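Local coordinates for protein possible galactose mutarotase (Streptomyces platensis subsp. rosaceus, PDB 4RNL) that is of unconfirmed function but possibly acts as a galactose mutarotase, interconverting the alpha and beta anomers of the sugar, at residues A[227-232]-A[241-246]; A[235-240]-A[281-286]. All blocks are in the same frame, centred on the assembly; numbering follows the deposited sequence.

Overall arrangement
Both contacts lie toward one side of the beta-rich galactose mutarotase-like fold, and both are partly buried. Their centres are about 10 Å apart. Contact 1 sets the loop 227-232 against strand 242-246. Contact 2 sets the loop after strand 235-236 against the turn that follows strand 278-282, the sheet neighbour of 242-246. The segments alternate along the chain, and a hydrogen bond from Arg228 to the carbonyl of Ala240 ties the two contacts together. Contact 1 is the larger and is built from aromatic rings and one stacked arginine. Contact 2 is smaller, with short side chains and no direct hydrogen bond between its segments.

Contact 1 (A[227-232]-A[241-246]); sequences TRFDFR and YDHNFA. With PO4 (phosphate ion), chain G.
Arg228 and Tyr241 meet tip to tip, the arginine reaching over the tyrosine ring. Its CB lies 4.1 Å from Tyr241 OH. CG sits between the backbone N and the carbonyl carbon (chi1 69°) and rests over the centre of the Phe229 ring. The chain then bends at chi3. The guanidinium lies flat on one face of Tyr241, the planes 15° apart, with CZ 4.1 Å from the ring centroid in a cation-pi contact. NH2 comes 3.5 Å from Tyr241 CE1, while NH1 is hydrogen-bonded to the carbonyl of Ala240. Phe231 takes the opposite face of Tyr241, edge toward face, its CZ 3.7 Å from Tyr241 CZ. The tyrosine OH donates to Arg228 O over 2.5 Å, and Arg235 NH2 is also hydrogen-bonded to this hydroxyl. Phe229 turns its edge to the face of His243, with CE1 above the centre of the imidazole. Phe229 O lies in the plane of the Phe245 ring, 3.2 Å from Phe245 CE2. Thr227 OG1 accepts from Phe229 N in an ST turn. Farther along the loop, Arg232 grips Asp230 side-on and also holds a phosphate ion, probably from the crystallisation liquor. The loop is thus held to the strand by an aromatic cluster and one hydroxyl-to-carbonyl bond, with a probably charged guanidinium on one face of Tyr241 and a hydrocarbon edge on the other.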
loop_
_atom_site.group_PDB
_atom_site.type_symbol
_atom_site.label_atom_id
_atom_site.label_comp_id
_atom_site.label_asym_id
_atom_site.label_seq_id
_atom_site.Cartn_x
_atom_site.Cartn_y
_atom_site.Cartn_z
ATOM N N THR A 227 9.869 -23.692 3.825
ATOM C CA THR A 227 8.447 -23.392 3.954
ATOM C C THR A 227 7.874 -22.814 2.660
ATOM O O THR A 227 8.609 -22.465 1.730
ATOM C CB THR A 227 8.183 -22.334 5.038
ATOM O OG1 THR A 227 8.543 -21.043 4.524
ATOM C CG2 THR A 227 8.979 -22.617 6.315
ATOM N N ARG A 228 6.554 -22.678 2.626
ATOM C CA ARG A 228 5.875 -22.093 1.472
ATOM C C ARG A 228 6.152 -20.593 1.353
ATOM O O ARG A 228 5.731 -19.953 0.381
ATOM C CB ARG A 228 4.361 -22.343 1.582
ATOM C CG ARG A 228 3.688 -21.550 2.718
ATOM C CD ARG A 228 2.241 -22.003 2.946
ATOM N NE ARG A 228 1.446 -21.680 1.773
ATOM C CZ ARG A 228 0.774 -20.544 1.612
ATOM N NH1 ARG A 228 0.096 -20.343 0.501
ATOM N NH2 ARG A 228 0.759 -19.627 2.566
ATOM N N PHE A 229 6.863 -20.023 2.326
ATOM C CA PHE A 229 7.124 -18.579 2.303
ATOM C C PHE A 229 8.492 -18.235 1.716
ATOM O O PHE A 229 8.912 -17.080 1.732
ATOM C CB PHE A 229 6.961 -17.990 3.710
ATOM C CG PHE A 229 5.645 -18.340 4.342
ATOM C CD1 PHE A 229 4.498 -17.617 4.028
ATOM C CD2 PHE A 229 5.543 -19.413 5.217
ATOM C CE1 PHE A 229 3.276 -17.942 4.599
ATOM C CE2 PHE A 229 4.321 -19.750 5.795
ATOM C CZ PHE A 229 3.186 -19.014 5.483
ATOM N N ASP A 230 9.184 -19.238 1.186
ATOM C CA ASP A 230 10.494 -19.004 0.579
ATOM C C ASP A 230 10.359 -18.431 -0.835
ATOM O O ASP A 230 10.015 -19.154 -1.780
ATOM C CB ASP A 230 11.324 -20.299 0.557
ATOM C CG ASP A 230 12.798 -20.058 0.244
ATOM O OD1 ASP A 230 13.158 -18.919 -0.135
ATOM O OD2 ASP A 230 13.606 -21.015 0.366
ATOM N N PHE A 231 10.622 -17.131 -0.965
ATOM C CA PHE A 231 10.633 -16.432 -2.258
ATOM C C PHE A 231 12.023 -15.883 -2.550
ATOM O O PHE A 231 12.176 -14.921 -3.311
ATOM C CB PHE A 231 9.629 -15.259 -2.276
ATOM C CG PHE A 231 8.182 -15.680 -2.403
ATOM C CD1 PHE A 231 7.625 -15.933 -3.653
ATOM C CD2 PHE A 231 7.362 -15.773 -1.278
ATOM C CE1 PHE A 231 6.287 -16.307 -3.780
ATOM C CE2 PHE A 231 6.021 -16.149 -1.394
ATOM C CZ PHE A 231 5.478 -16.414 -2.648
ATOM N N ARG A 232 13.047 -16.481 -1.946
ATOM C CA ARG A 232 14.400 -15.966 -2.127
ATOM C C ARG A 232 14.862 -16.129 -3.578
ATOM O O ARG A 232 15.647 -15.318 -4.078
ATOM C CB ARG A 232 15.365 -16.632 -1.151
ATOM C CG ARG A 232 15.181 -16.161 0.314
ATOM C CD ARG A 232 16.057 -16.973 1.260
ATOM N NE ARG A 232 15.734 -18.398 1.176
ATOM C CZ ARG A 232 16.514 -19.377 1.627
ATOM N NH1 ARG A 232 17.672 -19.096 2.208
ATOM N NH2 ARG A 232 16.134 -20.639 1.494
ATOM N N TYR A 241 -1.645 -15.931 0.294
ATOM C CA TYR A 241 -0.809 -15.313 1.318
ATOM C C TYR A 241 -1.518 -14.119 1.928
ATOM O O TYR A 241 -2.307 -13.437 1.268
ATOM C CB TYR A 241 0.547 -14.866 0.731
ATOM C CG TYR A 241 1.398 -16.023 0.259
ATOM C CD1 TYR A 241 2.259 -16.672 1.135
ATOM C CD2 TYR A 241 1.330 -16.469 -1.054
ATOM C CE1 TYR A 241 3.032 -17.748 0.718
ATOM C CE2 TYR A 241 2.101 -17.547 -1.490
ATOM C CZ TYR A 241 2.949 -18.180 -0.594
ATOM O OH TYR A 241 3.720 -19.247 -1.012
ATOM N N ASP A 242 -1.243 -13.880 3.203
ATOM C CA ASP A 242 -1.612 -12.642 3.869
ATOM C C ASP A 242 -0.622 -12.527 5.013
ATOM O O ASP A 242 -0.980 -12.677 6.183
ATOM C CB ASP A 242 -3.048 -12.707 4.386
ATOM C CG ASP A 242 -3.526 -11.380 4.947
ATOM O OD1 ASP A 242 -2.791 -10.370 4.815
ATOM O OD2 ASP A 242 -4.643 -11.345 5.516
ATOM N N HIS A 243 0.639 -12.305 4.649
ATOM C CA HIS A 243 1.760 -12.462 5.572
ATOM C C HIS A 243 2.790 -11.369 5.393
ATOM O O HIS A 243 3.028 -10.906 4.275
ATOM C CB HIS A 243 2.434 -13.811 5.337
ATOM C CG HIS A 243 1.568 -14.978 5.689
ATOM N ND1 HIS A 243 0.591 -15.456 4.843
ATOM C CD2 HIS A 243 1.513 -15.742 6.804
ATOM C CE1 HIS A 243 -0.017 -16.482 5.414
ATOM N NE2 HIS A 243 0.527 -16.679 6.604
ATOM N N ASN A 244 3.392 -10.962 6.508
ATOM C CA ASN A 244 4.486 -10.007 6.504
ATOM C C ASN A 244 5.819 -10.729 6.370
ATOM O O ASN A 244 6.076 -11.716 7.069
ATOM C CB ASN A 244 4.476 -9.201 7.815
ATOM C CG ASN A 244 5.696 -8.300 7.961
ATOM O OD1 ASN A 244 5.762 -7.222 7.362
ATOM N ND2 ASN A 244 6.658 -8.730 8.779
ATOM N N PHE A 245 6.665 -10.226 5.475
ATOM C CA PHE A 245 8.039 -10.702 5.345
ATOM C C PHE A 245 9.005 -9.713 6.003
ATOM O O PHE A 245 8.856 -8.503 5.861
ATOM C CB PHE A 245 8.380 -10.902 3.858
ATOM C CG PHE A 245 7.624 -12.037 3.227
ATOM C CD1 PHE A 245 6.310 -11.864 2.805
ATOM C CD2 PHE A 245 8.206 -13.294 3.117
ATOM C CE1 PHE A 245 5.594 -12.912 2.256
ATOM C CE2 PHE A 245 7.496 -14.351 2.564
ATOM C CZ PHE A 245 6.194 -14.168 2.141
ATOM N N ALA A 246 9.984 -10.237 6.739
ATOM C CA ALA A 246 11.035 -9.412 7.322
ATOM C C ALA A 246 12.127 -9.227 6.271
ATOM O O ALA A 246 12.920 -10.134 6.008
ATOM C CB ALA A 246 11.598 -10.085 8.583
HETATM P P PO4 G . 19.028 -22.651 2.833
HETATM O O1 PO4 G . 19.517 -23.712 3.786
HETATM O O2 PO4 G . 17.578 -22.896 2.505
HETATM O O3 PO4 G . 19.197 -21.285 3.457
HETATM O O4 PO4 G . 19.822 -22.742 1.551
#

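Contact 2 (A[235-240]-A[281-286]); sequences RAVAGA and LYTADH
Ala240 and Thr283 bring their backbones closest, CA to CA 5.7 Å, where the loop after strand 235-236 passes the end of strand 278-282. In this galactose mutarotase-like beta fold the two strands belong to different antiparallel sheets, and the contact joins the chain just after the edge strand of one to the chain just after an inner strand of the other. No hydrogen bond runs directly between the segments. Thr283 carries most of the contact. Its CG2, anti to the carbonyl carbon, lies 3.8 Å from Val237 CG1, and the two side chains slide past each other in opposite directions. The same methyl is 3.7 Å from Gly239 O. Leu305 of strand 305-310 touches both Val237 and Thr283. Thr283 OG1 lies between the backbone N and the carbonyl carbon (chi1 51°) and comes 3.3 Å from Ala240 CA. It donates to Asp285 OD2 over 2.6 Å, on the syn side and 16° out of the carboxylate plane. It is also hydrogen-bonded to Tyr241 N, the residue after Ala240. The hydroxyl therefore links the carboxylate to the backbone that leads into strand 242-246. An alanine in place of Asp285 would probably leave the Thr283 hydroxyl without its carboxylate acceptor, held then by Tyr241 N, and Ala240 CB without its carboxylate neighbour. At the surface, Asp285 OD1 rests 3.5 Å from the methyl carbon CB of Ala240.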
loop_
_atom_site.group_PDB
_atom_site.type_symbol
_atom_site.label_atom_id
_atom_site.label_comp_id
_atom_site.label_asym_id
_atom_site.label_seq_id
_atom_site.Cartn_x
_atom_site.Cartn_y
_atom_site.Cartn_z
ATOM N N ARG A 235 9.794 -17.287 -8.153
ATOM C CA ARG A 235 8.910 -18.430 -8.387
ATOM C C ARG A 235 7.467 -17.955 -8.446
ATOM O O ARG A 235 7.145 -16.900 -7.904
ATOM C CB ARG A 235 9.054 -19.447 -7.248
ATOM C CG ARG A 235 9.069 -18.787 -5.870
ATOM C CD ARG A 235 8.539 -19.700 -4.765
ATOM N NE ARG A 235 7.087 -19.638 -4.685
ATOM C CZ ARG A 235 6.393 -19.676 -3.556
ATOM N NH1 ARG A 235 7.012 -19.789 -2.388
ATOM N NH2 ARG A 235 5.075 -19.595 -3.602
ATOM N N ALA A 236 6.595 -18.748 -9.061
ATOM C CA ALA A 236 5.173 -18.406 -9.112
ATOM C C ALA A 236 4.618 -18.210 -7.701
ATOM O O ALA A 236 4.970 -18.967 -6.789
ATOM C CB ALA A 236 4.396 -19.488 -9.848
ATOM N N VAL A 237 3.782 -17.188 -7.515
ATOM C CA VAL A 237 3.152 -16.944 -6.219
ATOM C C VAL A 237 2.330 -18.170 -5.806
ATOM O O VAL A 237 2.505 -18.706 -4.699
ATOM C CB VAL A 237 2.293 -15.660 -6.227
ATOM C CG1 VAL A 237 1.508 -15.548 -4.919
ATOM C CG2 VAL A 237 3.189 -14.427 -6.410
ATOM N N ALA A 238 1.454 -18.602 -6.711
ATOM C CA ALA A 238 0.785 -19.908 -6.660
ATOM C C ALA A 238 -0.228 -20.132 -5.533
ATOM O O ALA A 238 -1.317 -20.656 -5.779
ATOM C CB ALA A 238 1.808 -21.042 -6.690
ATOM N N GLY A 239 0.123 -19.757 -4.308
ATOM C CA GLY A 239 -0.764 -19.992 -3.179
ATOM C C GLY A 239 -1.389 -18.723 -2.631
ATOM O O GLY A 239 -1.176 -17.631 -3.171
ATOM N N ALA A 240 -2.171 -18.875 -1.564
ATOM C CA ALA A 240 -2.767 -17.742 -0.871
ATOM C C ALA A 240 -1.792 -17.249 0.195
ATOM O O ALA A 240 -1.184 -18.057 0.907
ATOM C CB ALA A 240 -4.078 -18.161 -0.222
ATOM N N LEU A 281 2.494 -9.415 1.890
ATOM C CA LEU A 281 2.083 -9.989 0.616
ATOM C C LEU A 281 0.644 -10.441 0.808
ATOM O O LEU A 281 0.370 -11.246 1.682
ATOM C CB LEU A 281 2.973 -11.188 0.271
ATOM C CG LEU A 281 2.545 -12.035 -0.930
ATOM C CD1 LEU A 281 2.451 -11.175 -2.168
ATOM C CD2 LEU A 281 3.528 -13.182 -1.150
ATOM N N TYR A 282 -0.281 -9.901 0.026
ATOM C CA TYR A 282 -1.678 -10.297 0.160
ATOM C C TYR A 282 -2.241 -10.643 -1.203
ATOM O O TYR A 282 -2.177 -9.842 -2.131
ATOM C CB TYR A 282 -2.512 -9.197 0.837
ATOM C CG TYR A 282 -3.973 -9.571 0.934
ATOM C CD1 TYR A 282 -4.361 -10.782 1.498
ATOM C CD2 TYR A 282 -4.964 -8.722 0.450
ATOM C CE1 TYR A 282 -5.707 -11.146 1.574
ATOM C CE2 TYR A 282 -6.307 -9.065 0.526
ATOM C CZ TYR A 282 -6.669 -10.275 1.090
ATOM O OH TYR A 282 -7.997 -10.616 1.159
ATOM N N THR A 283 -2.785 -11.846 -1.324
ATOM C CA THR A 283 -3.233 -12.338 -2.623
ATOM C C THR A 283 -4.728 -12.167 -2.887
ATOM O O THR A 283 -5.278 -12.866 -3.728
ATOM C CB THR A 283 -2.835 -13.816 -2.830
ATOM O OG1 THR A 283 -3.263 -14.588 -1.695
ATOM C CG2 THR A 283 -1.324 -13.933 -2.958
ATOM N N ALA A 284 -5.380 -11.249 -2.176
ATOM C CA ALA A 284 -6.758 -10.840 -2.504
ATOM C C ALA A 284 -7.760 -11.983 -2.487
ATOM O O ALA A 284 -8.623 -12.091 -3.371
ATOM C CB ALA A 284 -6.804 -10.120 -3.873
ATOM N N ASP A 285 -7.669 -12.844 -1.486
ATOM C CA ASP A 285 -8.542 -14.004 -1.476
ATOM C C ASP A 285 -9.984 -13.694 -1.082
ATOM O O ASP A 285 -10.869 -14.521 -1.276
ATOM C CB ASP A 285 -7.930 -15.113 -0.624
ATOM C CG ASP A 285 -6.535 -15.457 -1.083
ATOM O OD1 ASP A 285 -6.403 -16.310 -1.992
ATOM O OD2 ASP A 285 -5.580 -14.832 -0.566
ATOM N N HIS A 286 -10.228 -12.496 -0.564
ATOM C CA HIS A 286 -11.590 -12.118 -0.181
ATOM C C HIS A 286 -12.460 -11.801 -1.399
ATOM O O HIS A 286 -13.684 -11.813 -1.319
ATOM C CB HIS A 286 -11.561 -10.915 0.754
ATOM C CG HIS A 286 -11.231 -9.629 0.065
ATOM N ND1 HIS A 286 -9.936 -9.247 -0.218
ATOM C CD2 HIS A 286 -12.028 -8.635 -0.392
ATOM C CE1 HIS A 286 -9.951 -8.073 -0.828
ATOM N NE2 HIS A 286 -11.208 -7.678 -0.940
#